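Local coordinates for immunoreactive 84kD antigen PG93 (Porphyromonas gingivalis, PDB 5M11), which serves as an essential surface component of the type IX secretion system and binds calcium and zinc ions, at residues Leu476-Lys481 against Asn557-Leu562. Sequence-based numbering, arbitrary orientation.
Sequences LPNGDK and NAAGVL
The amide of Asn-478 carries the methyl of Ala-559 over one face, its CG 4.1 Å from that CB, while the carboxylate of Asp-480 approaches the other face. That carboxylate is itself layered between ND2 of Asn-478 and the branched end of Leu-562, whose CD1 lies 3.7 Å from CG of Asp-480. Two loops meet here between consecutive blades of a beta-propeller. Residues 476-481 make the hairpin between strands 469-475 and 481-485, a type I turn with a G1 bulge: Gly-479, at phi 99°, suits the bulge position. Residues 557-562 turn through a short 3-10 segment after strand 551-555.

Asn-478 holds CG in the crowded position between backbone N and carbonyl carbon (chi1 65°), so OD1 takes a weak hydrogen bond from N of Asp-480, and ND2 comes to 2.9 Å from O of Ala-559. OD1 of Asp-480 accepts from Asn-501 ND2, which anchors the acid to strand 497-501; Leu-562 covers one face of the carboxylate, while the N-H of Asn-501 would help to stabilise its charge. Leu-562 also leans toward strand 513-517, its side chain about 5 Å from that of the zinc ligand His-514. Deeper in, Leu-476 and Ala-558 both touch Trp-482 and Val-544, and CD2 of Leu-476 rests 3.8 Å from CB of Ala-558.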
ATOM      1  N   LEU A 476     -19.718  22.920  -4.997  1.00 58.45           N
ATOM      2  CA  LEU A 476     -21.040  22.783  -4.379  1.00 59.84           C
ATOM      3  C   LEU A 476     -22.163  22.917  -5.427  1.00 65.80           C
ATOM      4  O   LEU A 476     -21.926  23.573  -6.456  1.00 65.49           O
ATOM      5  CB  LEU A 476     -21.225  23.833  -3.266  1.00 61.23           C
ATOM      6  CG  LEU A 476     -21.068  23.286  -1.860  1.00 66.74           C
ATOM      7  CD1 LEU A 476     -19.663  23.439  -1.370  1.00 66.97           C
ATOM      8  CD2 LEU A 476     -22.005  23.946  -0.916  1.00 71.27           C
ATOM      9  N   PRO A 477     -23.387  22.333  -5.174  1.00 63.21           N
ATOM     10  CA  PRO A 477     -24.485  22.424  -6.156  1.00 63.53           C
ATOM     11  C   PRO A 477     -24.825  23.838  -6.648  1.00 67.36           C
ATOM     12  O   PRO A 477     -25.171  23.980  -7.819  1.00 67.50           O
ATOM     13  CB  PRO A 477     -25.664  21.816  -5.397  1.00 66.01           C
ATOM     14  CG  PRO A 477     -25.043  20.800  -4.542  1.00 68.71           C
ATOM     15  CD  PRO A 477     -23.803  21.488  -4.032  1.00 64.25           C
ATOM     16  N   ASN A 478     -24.676  24.869  -5.802  1.00 64.11           N
ATOM     17  CA  ASN A 478     -24.939  26.265  -6.186  1.00 65.46           C
ATOM     18  C   ASN A 478     -23.814  26.878  -7.076  1.00 70.25           C
ATOM     19  O   ASN A 478     -23.908  28.042  -7.478  1.00 70.86           O
ATOM     20  CB  ASN A 478     -25.132  27.124  -4.932  1.00 65.13           C
ATOM     21  CG  ASN A 478     -23.903  27.250  -4.070  1.00 72.41           C
ATOM     22  OD1 ASN A 478     -23.036  26.374  -4.026  1.00 71.04           O
ATOM     23  ND2 ASN A 478     -23.828  28.326  -3.335  1.00 57.92           N
ATOM     24  N   GLY A 479     -22.763  26.107  -7.344  1.00 66.74           N
ATOM     25  CA  GLY A 479     -21.658  26.552  -8.191  1.00 66.54           C
ATOM     26  C   GLY A 479     -20.415  27.064  -7.495  1.00 69.22           C
ATOM     27  O   GLY A 479     -19.399  27.293  -8.158  1.00 68.04           O
ATOM     28  N   ASP A 480     -20.484  27.267  -6.163  1.00 65.71           N
ATOM     29  CA  ASP A 480     -19.348  27.715  -5.352  1.00 64.86           C
ATOM     30  C   ASP A 480     -18.205  26.711  -5.464  1.00 66.25           C
ATOM     31  O   ASP A 480     -18.453  25.499  -5.523  1.00 64.84           O
ATOM     32  CB  ASP A 480     -19.766  27.874  -3.876  1.00 66.96           C
ATOM     33  CG  ASP A 480     -20.636  29.071  -3.563  1.00 73.69           C
ATOM     34  OD1 ASP A 480     -21.331  29.565  -4.484  1.00 72.38           O
ATOM     35  OD2 ASP A 480     -20.653  29.494  -2.386  1.00 82.95           O
ATOM     36  N   LYS A 481     -16.964  27.203  -5.521  1.00 61.22           N
ATOM     37  CA  LYS A 481     -15.802  26.326  -5.641  1.00 58.69           C
ATOM     38  C   LYS A 481     -14.920  26.529  -4.443  1.00 63.11           C
ATOM     39  O   LYS A 481     -14.542  27.663  -4.152  1.00 64.43           O
ATOM     40  CB  LYS A 481     -15.046  26.579  -6.960  1.00 59.61           C
ATOM     41  CG  LYS A 481     -15.866  26.204  -8.190  1.00 60.50           C
ATOM     42  CD  LYS A 481     -15.564  27.078  -9.383  1.00 72.92           C
ATOM     43  CE  LYS A 481     -16.464  26.762 -10.558  1.00 85.02           C
ATOM     44  NZ  LYS A 481     -17.743  27.516 -10.505  1.00 92.48           N
ATOM     45  N   ASN A 557     -24.432  24.742   6.362  1.00 76.08           N
ATOM     46  CA  ASN A 557     -25.008  25.566   5.274  1.00 76.14           C
ATOM     47  C   ASN A 557     -23.867  26.252   4.486  1.00 78.18           C
ATOM     48  O   ASN A 557     -23.726  27.486   4.494  1.00 79.74           O
ATOM     49  CB  ASN A 557     -26.050  26.580   5.819  1.00 80.96           C
ATOM     50  CG  ASN A 557     -26.544  27.605   4.807  1.00112.80           C
ATOM     51  OD1 ASN A 557     -26.707  27.324   3.604  1.00105.87           O
ATOM     52  ND2 ASN A 557     -26.713  28.844   5.262  1.00106.89           N
ATOM     53  N   ALA A 558     -23.012  25.411   3.862  1.00 70.62           N
ATOM     54  CA  ALA A 558     -21.823  25.829   3.115  1.00 67.50           C
ATOM     55  C   ALA A 558     -22.166  26.677   1.871  1.00 69.11           C
ATOM     56  O   ALA A 558     -21.382  27.551   1.502  1.00 67.74           O
ATOM     57  CB  ALA A 558     -21.016  24.613   2.722  1.00 65.75           C
ATOM     58  N   ALA A 559     -23.349  26.441   1.267  1.00 65.54           N
ATOM     59  CA  ALA A 559     -23.883  27.139   0.092  1.00 65.35           C
ATOM     60  C   ALA A 559     -24.074  28.682   0.312  1.00 72.94           C
ATOM     61  O   ALA A 559     -24.015  29.466  -0.653  1.00 73.22           O
ATOM     62  CB  ALA A 559     -25.208  26.507  -0.308  1.00 66.10           C
ATOM     63  N   GLY A 560     -24.274  29.097   1.560  1.00 70.32           N
ATOM     64  CA  GLY A 560     -24.477  30.508   1.851  1.00 72.41           C
ATOM     65  C   GLY A 560     -23.274  31.308   2.318  1.00 76.45           C
ATOM     66  O   GLY A 560     -23.439  32.481   2.672  1.00 79.41           O
ATOM     67  N   VAL A 561     -22.066  30.705   2.331  1.00 68.96           N
ATOM     68  CA  VAL A 561     -20.858  31.368   2.835  1.00 68.42           C
ATOM     69  C   VAL A 561     -20.546  32.621   2.047  1.00 70.81           C
ATOM     70  O   VAL A 561     -20.275  33.639   2.680  1.00 72.30           O
ATOM     71  CB  VAL A 561     -19.597  30.472   2.978  1.00 71.22           C
ATOM     72  CG1 VAL A 561     -19.779  29.421   4.073  1.00 70.71           C
ATOM     73  CG2 VAL A 561     -19.183  29.826   1.653  1.00 69.25           C
ATOM     74  N   LEU A 562     -20.644  32.582   0.694  1.00 65.46           N
ATOM     75  CA  LEU A 562     -20.352  33.753  -0.152  1.00 65.81           C
ATOM     76  C   LEU A 562     -21.380  34.890   0.026  1.00 71.49           C
ATOM     77  O   LEU A 562     -21.046  36.052  -0.222  1.00 72.14           O
ATOM     78  CB  LEU A 562     -20.258  33.391  -1.645  1.00 63.85           C
ATOM     79  CG  LEU A 562     -19.052  32.598  -2.128  1.00 66.74           C
ATOM     80  CD1 LEU A 562     -19.110  32.427  -3.630  1.00 66.01           C
ATOM     81  CD2 LEU A 562     -17.734  33.240  -1.720  1.00 69.74           C
TER